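Local coordinates for TENA/THI-4 protein (Shewanella denitrificans OS217, PDB 3DDE) that is of unknown function but adopts a heme oxygenase-like helical fold and may act as an iron-containing oxidoreductase, at residues Ser3-Thr8 / Met185-Cys190; Lys13-Trp18 / Tyr144-Pro149; Thr23-Ile28 / Arg212-Val217; Glu30-Lys35 / Asp148-Ala153; Glu47-Thr52 / Glu103-Ser108. One frame throughout, in Å; residues are numbered along the deposited sequence.

Interaction 1 (Ser3-Thr8 / Met185-Cys190)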
# COMPACT_ATOMS: atom_id res chain seq x y z
N SER A 3 33.12 -10.53 -0.29
CA SER A 3 31.86 -10.15 0.41
C SER A 3 32.13 -9.21 1.59
O SER A 3 33.10 -9.38 2.33
CB SER A 3 31.12 -11.39 0.91
OG SER A 3 29.95 -11.03 1.62
N ILE A 4 31.24 -8.23 1.77
CA ILE A 4 31.36 -7.23 2.84
C ILE A 4 30.72 -7.69 4.17
O ILE A 4 31.04 -7.16 5.23
CB ILE A 4 30.68 -5.90 2.39
CG1 ILE A 4 30.99 -4.75 3.37
CG2 ILE A 4 29.17 -6.07 2.25
CD1 ILE A 4 30.14 -3.52 3.15
N ILE A 5 29.80 -8.64 4.11
CA ILE A 5 29.14 -9.11 5.33
C ILE A 5 29.94 -10.28 5.92
O ILE A 5 30.48 -11.12 5.19
CB ILE A 5 27.63 -9.45 5.10
CG1 ILE A 5 26.91 -9.55 6.45
CG2 ILE A 5 27.45 -10.70 4.25
CD1 ILE A 5 25.40 -9.63 6.34
N ASP A 6 30.05 -10.27 7.25
CA ASP A 6 30.75 -11.30 7.99
C ASP A 6 29.68 -12.06 8.76
O ASP A 6 29.20 -11.60 9.80
CB ASP A 6 31.76 -10.67 8.95
CG ASP A 6 32.46 -11.70 9.82
OD1 ASP A 6 32.67 -12.84 9.36
OD2 ASP A 6 32.80 -11.35 10.98
N LEU A 7 29.31 -13.23 8.24
CA LEU A 7 28.26 -14.04 8.83
C LEU A 7 28.64 -14.67 10.18
O LEU A 7 27.76 -15.06 10.94
CB LEU A 7 27.76 -15.09 7.83
CG LEU A 7 27.11 -14.49 6.58
CD1 LEU A 7 26.69 -15.59 5.61
CD2 LEU A 7 25.89 -13.60 6.91
N THR A 8 29.93 -14.77 10.48
CA THR A 8 30.34 -15.29 11.78
C THR A 8 29.96 -14.26 12.86
O THR A 8 29.60 -14.63 13.98
CB THR A 8 31.85 -15.63 11.83
OG1 THR A 8 32.63 -14.46 11.58
CG2 THR A 8 32.19 -16.70 10.78
N MSE A 185 22.40 -15.10 -0.62
CA MSE A 185 21.70 -13.86 -0.99
C MSE A 185 22.23 -12.66 -0.20
O MSE A 185 22.41 -11.57 -0.76
CB MSE A 185 20.18 -14.01 -0.80
CG MSE A 185 19.31 -12.92 -1.45
SE MSE A 185 19.65 -12.64 -3.37
CE MSE A 185 19.68 -14.47 -3.94
N LEU A 186 22.48 -12.85 1.10
CA LEU A 186 23.09 -11.81 1.94
C LEU A 186 24.43 -11.32 1.37
O LEU A 186 24.65 -10.11 1.28
CB LEU A 186 23.28 -12.30 3.39
CG LEU A 186 22.06 -12.35 4.30
CD1 LEU A 186 22.31 -13.22 5.51
CD2 LEU A 186 21.64 -10.94 4.72
N HIS A 187 25.31 -12.25 0.98
CA HIS A 187 26.60 -11.89 0.39
C HIS A 187 26.43 -11.15 -0.95
O HIS A 187 27.22 -10.28 -1.29
CB HIS A 187 27.49 -13.13 0.15
CG HIS A 187 28.02 -13.77 1.40
ND1 HIS A 187 28.60 -13.05 2.42
CD2 HIS A 187 28.16 -15.07 1.74
CE1 HIS A 187 29.02 -13.88 3.36
NE2 HIS A 187 28.77 -15.11 2.97
N GLU A 188 25.38 -11.49 -1.69
CA GLU A 188 25.09 -10.88 -3.00
C GLU A 188 24.53 -9.46 -2.92
O GLU A 188 24.94 -8.58 -3.68
CB GLU A 188 24.14 -11.79 -3.81
CG GLU A 188 23.38 -11.15 -5.00
CD GLU A 188 24.27 -10.65 -6.13
OE1 GLU A 188 25.47 -11.03 -6.20
OE2 GLU A 188 23.74 -9.89 -6.98
N VAL A 189 23.59 -9.23 -2.00
CA VAL A 189 22.92 -7.92 -1.92
C VAL A 189 23.55 -6.89 -0.97
O VAL A 189 23.25 -5.71 -1.08
CB VAL A 189 21.40 -8.08 -1.61
CG1 VAL A 189 20.73 -8.93 -2.68
CG2 VAL A 189 21.17 -8.68 -0.22
N CYS A 190 24.40 -7.32 -0.04
CA CYS A 190 25.06 -6.37 0.87
C CYS A 190 26.32 -5.76 0.24
O CYS A 190 27.37 -6.40 0.16
CB CYS A 190 25.41 -7.04 2.20
SG CYS A 190 23.98 -7.48 3.20

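Interaction 2 (Lys13-Trp18 / Tyr144-Pro149)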
# COMPACT_ATOMS: atom_id res chain seq x y z
N LYS A 13 25.97 -12.81 17.28
CA LYS A 13 24.93 -11.99 17.91
C LYS A 13 23.67 -12.85 18.14
O LYS A 13 23.03 -12.72 19.18
CB LYS A 13 24.57 -10.76 17.06
CG LYS A 13 24.31 -9.46 17.87
CD LYS A 13 23.47 -9.63 19.14
CE LYS A 13 23.37 -8.31 19.91
NZ LYS A 13 22.82 -8.50 21.29
N VAL A 14 23.33 -13.70 17.19
CA VAL A 14 22.18 -14.59 17.32
C VAL A 14 22.36 -15.56 18.50
O VAL A 14 21.43 -15.75 19.29
CB VAL A 14 21.90 -15.34 16.00
CG1 VAL A 14 20.86 -16.43 16.20
CG2 VAL A 14 21.43 -14.34 14.94
N ALA A 15 23.55 -16.15 18.61
CA ALA A 15 23.86 -17.08 19.70
C ALA A 15 23.76 -16.41 21.09
O ALA A 15 23.34 -17.05 22.07
CB ALA A 15 25.27 -17.70 19.51
N THR A 16 24.15 -15.14 21.16
CA THR A 16 24.05 -14.38 22.40
C THR A 16 22.59 -14.11 22.76
O THR A 16 22.22 -14.19 23.92
CB THR A 16 24.82 -13.04 22.29
OG1 THR A 16 26.23 -13.30 22.24
CG2 THR A 16 24.54 -12.15 23.48
N MSE A 17 21.78 -13.81 21.76
CA MSE A 17 20.35 -13.54 21.97
C MSE A 17 19.56 -14.78 22.40
O MSE A 17 18.72 -14.68 23.30
CB MSE A 17 19.71 -12.92 20.73
CG MSE A 17 20.20 -11.52 20.49
SE MSE A 17 19.43 -10.74 18.94
CE MSE A 17 17.61 -10.64 19.46
N TRP A 18 19.79 -15.92 21.76
CA TRP A 18 19.11 -17.17 22.15
C TRP A 18 19.46 -17.56 23.59
O TRP A 18 18.60 -17.95 24.38
CB TRP A 18 19.43 -18.33 21.20
CG TRP A 18 18.62 -18.30 19.95
CD1 TRP A 18 19.07 -18.11 18.68
CD2 TRP A 18 17.20 -18.44 19.86
NE1 TRP A 18 18.02 -18.14 17.79
CE2 TRP A 18 16.86 -18.34 18.49
CE3 TRP A 18 16.18 -18.65 20.79
CZ2 TRP A 18 15.54 -18.45 18.04
CZ3 TRP A 18 14.86 -18.76 20.34
CH2 TRP A 18 14.55 -18.65 18.98
N TYR A 144 17.05 -24.06 14.22
CA TYR A 144 16.96 -25.44 14.73
C TYR A 144 18.14 -25.82 15.64
O TYR A 144 17.98 -26.61 16.56
CB TYR A 144 16.79 -26.42 13.56
CG TYR A 144 16.34 -27.81 13.97
N GLY A 145 19.31 -25.23 15.39
CA GLY A 145 20.50 -25.50 16.20
C GLY A 145 20.48 -24.99 17.64
O GLY A 145 21.32 -25.39 18.44
N TYR A 146 19.56 -24.09 17.98
CA TYR A 146 19.46 -23.54 19.34
C TYR A 146 18.23 -24.07 20.10
O TYR A 146 18.31 -24.33 21.29
CB TYR A 146 19.35 -22.01 19.31
CG TYR A 146 20.46 -21.30 18.56
CD1 TYR A 146 21.66 -20.98 19.19
CD2 TYR A 146 20.29 -20.93 17.23
CE1 TYR A 146 22.68 -20.32 18.50
CE2 TYR A 146 21.29 -20.27 16.54
CZ TYR A 146 22.48 -19.96 17.17
OH TYR A 146 23.46 -19.30 16.46
N ILE A 147 17.11 -24.22 19.40
CA ILE A 147 15.85 -24.65 20.02
C ILE A 147 15.61 -26.17 20.02
O ILE A 147 14.59 -26.63 20.54
CB ILE A 147 14.66 -23.90 19.37
CG1 ILE A 147 14.56 -24.17 17.86
CG2 ILE A 147 14.82 -22.41 19.61
CD1 ILE A 147 13.24 -23.75 17.23
N ASP A 148 16.55 -26.94 19.47
CA ASP A 148 16.43 -28.40 19.37
C ASP A 148 16.14 -29.09 20.72
O ASP A 148 15.30 -29.99 20.79
CB ASP A 148 17.69 -28.99 18.72
CG ASP A 148 17.52 -30.46 18.31
OD1 ASP A 148 16.49 -30.81 17.69
OD2 ASP A 148 18.45 -31.24 18.56
N PRO A 149 16.83 -28.67 21.81
CA PRO A 149 16.54 -29.31 23.11
C PRO A 149 15.11 -29.05 23.60
O PRO A 149 14.51 -29.94 24.22
CB PRO A 149 17.57 -28.69 24.06
CG PRO A 149 18.58 -28.02 23.19
CD PRO A 149 17.88 -27.64 21.93

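Interaction 3 (Thr23-Ile28 / Arg212-Val217)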
# COMPACT_ATOMS: atom_id res chain seq x y z
N THR A 23 17.50 -18.68 28.76
CA THR A 23 17.82 -18.56 30.19
C THR A 23 16.73 -17.82 30.96
O THR A 23 16.53 -18.06 32.14
CB THR A 23 19.16 -17.79 30.42
OG1 THR A 23 20.25 -18.49 29.82
CG2 THR A 23 19.46 -17.62 31.91
N ASN A 24 16.02 -16.91 30.30
CA ASN A 24 15.03 -16.07 30.98
C ASN A 24 13.55 -16.39 30.76
O ASN A 24 12.72 -15.96 31.55
CB ASN A 24 15.31 -14.60 30.64
CG ASN A 24 16.56 -14.07 31.34
OD1 ASN A 24 16.73 -14.25 32.55
ND2 ASN A 24 17.44 -13.41 30.59
N SER A 25 13.21 -17.14 29.71
CA SER A 25 11.81 -17.47 29.44
C SER A 25 11.22 -18.53 30.37
O SER A 25 11.71 -19.67 30.40
CB SER A 25 11.64 -17.98 28.00
OG SER A 25 10.29 -18.29 27.74
N PRO A 26 10.18 -18.18 31.15
CA PRO A 26 9.58 -19.19 32.01
C PRO A 26 8.94 -20.30 31.18
O PRO A 26 8.84 -21.44 31.65
CB PRO A 26 8.50 -18.42 32.77
CG PRO A 26 8.86 -17.02 32.65
CD PRO A 26 9.50 -16.89 31.32
N PHE A 27 8.46 -19.94 29.99
CA PHE A 27 7.87 -20.88 29.05
C PHE A 27 8.89 -21.97 28.72
O PHE A 27 8.60 -23.17 28.82
CB PHE A 27 7.42 -20.15 27.77
CG PHE A 27 6.95 -21.06 26.66
CD1 PHE A 27 5.62 -21.44 26.57
CD2 PHE A 27 7.84 -21.53 25.71
CE1 PHE A 27 5.19 -22.29 25.55
CE2 PHE A 27 7.42 -22.37 24.69
CZ PHE A 27 6.09 -22.76 24.61
N ILE A 28 10.10 -21.55 28.35
CA ILE A 28 11.17 -22.48 27.99
C ILE A 28 11.58 -23.36 29.17
O ILE A 28 11.84 -24.55 28.99
CB ILE A 28 12.43 -21.75 27.44
CG1 ILE A 28 12.11 -20.91 26.20
CG2 ILE A 28 13.53 -22.74 27.12
CD1 ILE A 28 11.75 -21.69 24.96
N ARG A 212 8.92 -11.96 22.78
CA ARG A 212 7.78 -11.41 23.52
C ARG A 212 6.53 -12.27 23.34
O ARG A 212 5.63 -12.21 24.17
CB ARG A 212 7.46 -9.98 23.10
CG ARG A 212 8.61 -8.95 23.31
CD ARG A 212 8.02 -7.58 23.68
NE ARG A 212 6.99 -7.32 22.73
CZ ARG A 212 5.83 -6.71 22.92
NH1 ARG A 212 5.46 -6.22 24.08
NH2 ARG A 212 5.01 -6.64 21.88
N ILE A 213 6.45 -13.03 22.24
CA ILE A 213 5.33 -13.93 22.01
C ILE A 213 5.31 -15.03 23.09
O ILE A 213 4.25 -15.36 23.62
CB ILE A 213 5.38 -14.54 20.58
CG1 ILE A 213 5.20 -13.44 19.51
CG2 ILE A 213 4.31 -15.61 20.40
CD1 ILE A 213 5.20 -13.95 18.05
N LEU A 214 6.48 -15.55 23.43
CA LEU A 214 6.63 -16.54 24.51
C LEU A 214 6.09 -16.02 25.86
O LEU A 214 5.49 -16.77 26.64
CB LEU A 214 8.10 -16.91 24.67
CG LEU A 214 8.79 -17.68 23.54
CD1 LEU A 214 10.31 -17.78 23.78
CD2 LEU A 214 8.16 -19.05 23.42
N ASP A 215 6.31 -14.73 26.12
CA ASP A 215 5.82 -14.05 27.33
C ASP A 215 4.29 -13.94 27.32
O ASP A 215 3.65 -14.15 28.34
CB ASP A 215 6.43 -12.65 27.45
CG ASP A 215 7.95 -12.66 27.48
OD1 ASP A 215 8.54 -13.68 27.93
OD2 ASP A 215 8.55 -11.63 27.08
N ASP A 216 3.71 -13.57 26.19
CA ASP A 216 2.24 -13.54 26.08
C ASP A 216 1.65 -14.93 26.19
O ASP A 216 0.63 -15.12 26.86
CB ASP A 216 1.77 -12.91 24.75
CG ASP A 216 1.70 -11.42 24.81
OD1 ASP A 216 2.17 -10.84 25.80
OD2 ASP A 216 1.17 -10.82 23.86
N VAL A 217 2.29 -15.89 25.54
CA VAL A 217 1.82 -17.29 25.62
C VAL A 217 1.81 -17.78 27.08
O VAL A 217 0.84 -18.40 27.52
CB VAL A 217 2.68 -18.25 24.75
CG1 VAL A 217 2.31 -19.73 24.99
CG2 VAL A 217 2.54 -17.90 23.29
O HOH W 1 8.16 -16.68 28.53

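Interaction 4 (Glu30-Lys35 / Asp148-Ala153)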
# COMPACT_ATOMS: atom_id res chain seq x y z
N GLU A 30 9.68 -24.22 31.77
CA GLU A 30 8.54 -25.11 32.01
C GLU A 30 8.64 -26.34 31.10
O GLU A 30 8.43 -27.47 31.53
CB GLU A 30 7.23 -24.35 31.75
CG GLU A 30 5.94 -25.15 31.86
CD GLU A 30 5.52 -25.46 33.29
OE1 GLU A 30 6.27 -25.15 34.24
OE2 GLU A 30 4.42 -26.03 33.45
N VAL A 31 8.99 -26.10 29.83
CA VAL A 31 9.14 -27.17 28.85
C VAL A 31 10.32 -28.09 29.17
O VAL A 31 10.15 -29.32 29.26
CB VAL A 31 9.29 -26.60 27.40
CG1 VAL A 31 9.54 -27.72 26.40
CG2 VAL A 31 8.06 -25.78 27.00
N LEU A 32 11.50 -27.51 29.37
CA LEU A 32 12.71 -28.31 29.64
C LEU A 32 12.67 -29.13 30.94
O LEU A 32 13.27 -30.21 31.01
CB LEU A 32 13.96 -27.42 29.60
CG LEU A 32 14.29 -26.70 28.29
CD1 LEU A 32 15.60 -25.95 28.42
CD2 LEU A 32 14.36 -27.65 27.11
N ASP A 33 11.89 -28.67 31.91
CA ASP A 33 11.69 -29.42 33.16
C ASP A 33 10.87 -30.69 32.88
O ASP A 33 10.90 -31.63 33.67
CB ASP A 33 10.98 -28.56 34.22
CG ASP A 33 11.78 -27.33 34.62
OD1 ASP A 33 12.85 -27.08 34.01
OD2 ASP A 33 11.33 -26.61 35.53
N GLY A 34 10.14 -30.69 31.77
CA GLY A 34 9.33 -31.83 31.38
C GLY A 34 7.88 -31.65 31.80
O GLY A 34 7.13 -32.62 31.90
N LYS A 35 7.49 -30.40 32.03
CA LYS A 35 6.14 -30.10 32.48
C LYS A 35 5.24 -29.45 31.42
O LYS A 35 4.27 -28.77 31.78
CB LYS A 35 6.20 -29.20 33.71
N ASP A 148 16.55 -26.94 19.47
CA ASP A 148 16.43 -28.40 19.37
C ASP A 148 16.14 -29.09 20.72
O ASP A 148 15.30 -29.99 20.79
CB ASP A 148 17.69 -28.99 18.72
CG ASP A 148 17.52 -30.46 18.31
OD1 ASP A 148 16.49 -30.81 17.69
OD2 ASP A 148 18.45 -31.24 18.56
N PRO A 149 16.83 -28.67 21.81
CA PRO A 149 16.54 -29.31 23.11
C PRO A 149 15.11 -29.05 23.60
O PRO A 149 14.51 -29.94 24.22
CB PRO A 149 17.57 -28.69 24.06
CG PRO A 149 18.58 -28.02 23.19
CD PRO A 149 17.88 -27.64 21.93
N VAL A 150 14.57 -27.86 23.33
CA VAL A 150 13.20 -27.52 23.75
C VAL A 150 12.18 -28.38 22.98
O VAL A 150 11.20 -28.86 23.56
CB VAL A 150 12.87 -26.03 23.52
CG1 VAL A 150 11.44 -25.71 24.00
CG2 VAL A 150 13.88 -25.13 24.23
N LEU A 151 12.43 -28.56 21.68
CA LEU A 151 11.57 -29.37 20.82
C LEU A 151 11.63 -30.85 21.23
O LEU A 151 10.60 -31.52 21.27
CB LEU A 151 11.93 -29.18 19.33
CG LEU A 151 11.89 -27.75 18.74
CD1 LEU A 151 12.31 -27.75 17.27
CD2 LEU A 151 10.53 -27.05 18.89
N LYS A 152 12.83 -31.34 21.57
CA LYS A 152 13.00 -32.72 22.03
C LYS A 152 12.30 -32.98 23.38
O LYS A 152 11.79 -34.08 23.61
CB LYS A 152 14.48 -33.09 22.08
CG LYS A 152 15.13 -33.17 20.70
N ALA A 153 12.28 -31.98 24.26
CA ALA A 153 11.60 -32.11 25.55
C ALA A 153 10.08 -32.11 25.39
O ALA A 153 9.38 -32.81 26.14
CB ALA A 153 12.04 -31.01 26.50

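Interaction 5 (Glu47-Thr52 / Glu103-Ser108)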
# COMPACT_ATOMS: atom_id res chain seq x y z
N GLU A 47 -0.21 -19.13 18.08
CA GLU A 47 0.45 -17.87 17.75
C GLU A 47 1.43 -18.03 16.60
O GLU A 47 1.63 -17.10 15.80
CB GLU A 47 1.16 -17.24 18.96
CG GLU A 47 0.22 -16.87 20.08
CD GLU A 47 -0.99 -16.12 19.58
OE1 GLU A 47 -0.81 -14.99 19.07
OE2 GLU A 47 -2.12 -16.67 19.69
N THR A 48 2.06 -19.19 16.52
CA THR A 48 2.97 -19.48 15.42
C THR A 48 2.18 -19.46 14.12
O THR A 48 2.65 -18.92 13.12
CB THR A 48 3.69 -20.82 15.61
OG1 THR A 48 4.47 -20.74 16.82
CG2 THR A 48 4.61 -21.12 14.44
N TYR A 49 0.98 -20.03 14.18
CA TYR A 49 0.07 -20.07 13.04
C TYR A 49 -0.26 -18.66 12.58
O TYR A 49 -0.23 -18.39 11.38
CB TYR A 49 -1.22 -20.83 13.38
CG TYR A 49 -2.37 -20.47 12.47
CD1 TYR A 49 -2.57 -21.12 11.25
CD2 TYR A 49 -3.26 -19.46 12.83
CE1 TYR A 49 -3.62 -20.76 10.42
CE2 TYR A 49 -4.31 -19.09 12.01
CZ TYR A 49 -4.49 -19.74 10.81
OH TYR A 49 -5.55 -19.33 10.03
N HIS A 50 -0.58 -17.78 13.54
CA HIS A 50 -0.93 -16.39 13.25
C HIS A 50 0.13 -15.60 12.52
O HIS A 50 -0.18 -14.95 11.54
CB HIS A 50 -1.34 -15.65 14.52
CG HIS A 50 -2.68 -16.05 15.04
ND1 HIS A 50 -3.80 -16.10 14.24
CD2 HIS A 50 -3.10 -16.36 16.29
CE1 HIS A 50 -4.85 -16.45 14.97
NE2 HIS A 50 -4.45 -16.62 16.22
N TYR A 51 1.37 -15.63 12.97
CA TYR A 51 2.41 -14.87 12.28
C TYR A 51 2.94 -15.57 11.02
O TYR A 51 3.27 -14.92 10.04
CB TYR A 51 3.52 -14.46 13.24
CG TYR A 51 4.60 -15.48 13.58
CD1 TYR A 51 5.65 -15.74 12.70
CD2 TYR A 51 4.63 -16.08 14.83
CE1 TYR A 51 6.64 -16.62 13.01
CE2 TYR A 51 5.64 -16.98 15.17
CZ TYR A 51 6.65 -17.24 14.25
OH TYR A 51 7.66 -18.14 14.55
N THR A 52 2.99 -16.90 11.04
CA THR A 52 3.48 -17.66 9.89
C THR A 52 2.60 -17.43 8.67
O THR A 52 3.07 -17.45 7.54
CB THR A 52 3.60 -19.19 10.25
OG1 THR A 52 4.65 -19.33 11.21
CG2 THR A 52 3.94 -20.03 9.05
N GLU A 103 -11.04 -25.04 13.94
CA GLU A 103 -11.91 -23.86 13.93
C GLU A 103 -11.71 -22.88 15.06
O GLU A 103 -11.89 -21.68 14.84
CB GLU A 103 -13.39 -24.25 13.80
CG GLU A 103 -13.73 -24.80 12.41
CD GLU A 103 -13.46 -23.81 11.29
OE1 GLU A 103 -13.44 -22.57 11.56
OE2 GLU A 103 -13.25 -24.28 10.12
N ASP A 104 -11.35 -23.36 16.24
CA ASP A 104 -11.07 -22.46 17.37
C ASP A 104 -9.85 -21.59 17.06
O ASP A 104 -9.74 -20.48 17.57
CB ASP A 104 -10.80 -23.22 18.69
CG ASP A 104 -12.02 -23.99 19.23
OD1 ASP A 104 -13.15 -23.80 18.72
OD2 ASP A 104 -11.84 -24.80 20.17
N VAL A 105 -8.93 -22.13 16.25
CA VAL A 105 -7.71 -21.42 15.86
C VAL A 105 -8.01 -20.40 14.77
O VAL A 105 -7.58 -19.25 14.86
CB VAL A 105 -6.62 -22.39 15.33
CG1 VAL A 105 -5.38 -21.61 14.86
CG2 VAL A 105 -6.23 -23.40 16.42
N LEU A 106 -8.77 -20.81 13.76
CA LEU A 106 -9.11 -19.94 12.64
C LEU A 106 -9.93 -18.72 13.07
O LEU A 106 -9.78 -17.64 12.51
CB LEU A 106 -9.89 -20.72 11.58
CG LEU A 106 -9.29 -22.05 11.13
CD1 LEU A 106 -10.28 -22.86 10.22
CD2 LEU A 106 -7.94 -21.83 10.47
N SER A 107 -10.78 -18.88 14.08
CA SER A 107 -11.62 -17.78 14.57
C SER A 107 -10.97 -16.94 15.69
O SER A 107 -11.58 -15.99 16.19
CB SER A 107 -12.95 -18.34 15.09
OG SER A 107 -12.73 -19.15 16.23
N SER A 108 -9.75 -17.29 16.08
CA SER A 108 -9.06 -16.57 17.15
C SER A 108 -8.31 -15.35 16.62
O SER A 108 -7.88 -15.32 15.46
CB SER A 108 -8.04 -17.47 17.87
OG SER A 108 -6.86 -17.61 17.08

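Interaction 1 (Ser3-Thr8 / Met185-Cys190)
The imidazole of His187 is the main bump of this contact. It fits into a hollow lined by Ser3 and Ile5 of the N-terminal arm and Leu7 of the first turn of helix 7-24. CG of His187 is anti to the carbonyl carbon (chi1 -70°), and the ring swings from the last turns of helix 166-189 toward the arm.

Three groups meet the ring, all obliquely. Ser3 OG lies 2.6 Å from His187 ND1 and hydrogen-bonds to it. Either atom could give the proton. Ile5 crosses the histidine at about a right angle and sets its CG2 branch 3.2 Å from ND1, a tight fit. Leu7 comes tip to tip from the start of helix 7-24, with CD1 3.4 Å from NE2. The carbonyl O of Ile5 faces the ring edge, in plane. Polar and apolar groups together thus limit how the ring can turn. Ser3 OG also takes a weak bond from Ile5 N, which ties the arm back on itself.

Segment 3-8 fills hollows on the other segment as well. Ile5 CD1 rests on Cys190 SG at 4.1 Å and approaches Leu186 CD2 at 4.3 Å. The other branch of Leu7, CD2, meets Leu186 CD1 at 3.9 Å.

The contact lays the arm before helix 7-24 over the C-terminal end of helix 166-189. Behind it, Ile5 and Cys190 both reach Val196 of helix 193-223. Leu186 turns to Leu134 and Tyr138 of helix 134-141.

Interaction 2 (Lys13-Trp18 / Tyr144-Pro149)
Trp18 N is the best-held polar atom here, and one bond grips it: it donates to Val14 O at 3.0 Å within its own helix. No hydrogen bond crosses between the segments. The contact is made by rings and methyl groups.

Helices 7-24 and 144-157 run nearly side by side here: the axes of segments 13-18 and 144-149 approach to 10.8 Å, 19° from parallel. Tyr146 fills the gap. Its ring makes an offset stack with the five-membered ring of Trp18, the centroids 4.4 Å apart and the planes tilted by 20°. Trp18 CD1 sits over one face of the tyrosine, toward the rim. In return Tyr146 CB lies over a face of the five-membered ring, a CH-pi contact. Ile147 CG2 covers the six-membered ring on that same face of Trp18, 4.0 Å from its centroid. The outer end of the tyrosine ring reaches Val14 CG1 and Ala15 CB, with CE1 3.8 Å from the latter.

Val14 also touches Met203 of helix 193-223, and Ile147 touches Phe168 of helix 166-189. The contact rests on dispersion and fit of shape, so it depends on flat surfaces lying close together rather than on charge.

Interaction 3 (Thr23-Ile28 / Arg212-Val217)
In this heme oxygenase-like helical bundle, the short helix 26-32 starts against the long helix 193-223. Ser25 is the first residue after helix 7-24 and the N-cap of the next. Its OG, anti to the backbone N, takes a weak capping bond from Ile28 N.

Phe27 and Leu214 are the main pair, and they cross at about a right angle. CG of Phe27 is anti to its backbone N (chi1 173°), which sends the ring toward the long helix. CD2 of Leu214 approaches the ring obliquely, 3.4 Å from Phe27 CD2. Val217 comes in on the CE1 side, its CG1 3.9 Å from Phe27 CE1. The other branch of Leu214, CD1, points to Ser25 OG and Ile28 CD1. At Phe27, an alanine here removes the ring that Leu214 and Val217 pack on, and would probably loosen the hold of helix 26-32 on helix 193-223.

Phe27 also touches Leu40, and Val217 touches Ile43, both of helix 38-52. One water joins the two segments: it lies 2.8 Å from Ser25 OG and donates to Asp215 OD1 at 3.1 Å.

Interaction 4 (Glu30-Lys35 / Asp148-Ala153)
A Schellman motif closes helix 26-32, and the last turn before it packs on helix 144-157. Two backbone bonds define the motif: Lys35 N donates to Glu30 O at 3.1 Å, and Gly34 N donates to Val31 O at 2.9 Å. Gly34 has a positive phi of 97°. At these backbone angles a beta carbon would collide with the carbonyl O of Asp33.

Val31 and Leu32 of the last turn carry the contact. The CG1 branch of Val31 is anti to its backbone N and points at helix 144-157. It meets Val150 CG1 at 3.7 Å, the two valines crossing at about a right angle, and also lies close to Val150 O. Leu32 works with one branch. Its CD2 reaches over the backbone and lies 3.6 Å from Val150 CA, near Pro149 O, with Val150 CG2 3.9 Å away. The methyl of Ala153 points toward helix 26-32 and touches both residues. Its CB is 3.7 Å from Val31 O and 4.1 Å from Leu32 CD2. The small side chain lets the backbones come close, with Leu32 CA and Ala153 CA only 5.7 Å apart.

No hydrogen bond crosses between the segments. Helix 144-157 is kinked here: Pro149 N has no hydrogen to give, and Val150 N makes no bond to the turn before. Within this segment helical bonds are present from Lys152 N to Asp148 O and from Ala153 N to Pro149 O.

Further along this helix, Thr157 OG1 bonds to Ala153 O and weakly to Gly34 O. The contact lies near the surface and joins the end of helix 26-32 to the middle of helix 144-157.

Interaction 5 (Glu47-Thr52 / Glu103-Ser108)
Tyr49 and His50 are the flat groups that meet the other segment, and they are used differently. Tyr49 is touched over one face, where Val105 CG1 sits 4.0 Å from the ring centroid in a CH-pi contact. His50 is met at its edge by Ser108 OG, with Glu47 CD of its own helix also at the edge.

Both belong to helix 38-52 of the heme oxygenase-like fold. They pack on the short helix 102-106 and the turn that follows. CG of Tyr49 is anti to its backbone N (chi1 159°), and the ring reaches toward the short helix. Val105 CG1 is nearest to CD2 of the tyrosine, at 3.6 Å. At the far end Leu106 CD2 comes within 3.5 Å of Tyr49 OH, crossing at about a right angle.

His50 NE2 donates to Ser108 OG at 2.7 Å. The serine oxygen is nearly in the ring plane, but the N-H...O angle is a bent 133°. ND1 of the same ring hydrogen-bonds to Lys53 NZ. With NE2 as donor and a lysine at ND1, a neutral ring protonated on NE2 is likely. At His50, a leucine here has no N-H for Ser108 OG, and Ser108 would probably be less firmly tied to helix 38-52.

Val105 touches Leu92 and Ile95 of helix 88-97 as well. Ser108 OG passes the polar link on: it donates to Val105 O at 2.9 Å, in the carbonyl plane and on a lone pair.

How the interactions relate
Interactions 1, 2 and 3 follow helix 7-24 from the arm before its start to its C-terminal end. Interaction 4 comes next, on helix 26-32, and interaction 5 on helix 38-52. Interactions 2 and 4 share Asp148 and Pro149 on helix 144-157, their centres about 14 Å apart. Interaction 3 touches interaction 4 through Ile28 and Val150. It touches interaction 5 where Ile213 packs on Glu47 and Tyr51, and Val217 on Glu47. Interactions 1 and 5 lie on opposite sides of the chain's centre, their centres about 35 Å apart. Interaction 5 is nested within the loops closed by the other four. The N-terminal helices are thus joined to later helices along the length of the all-helical bundle.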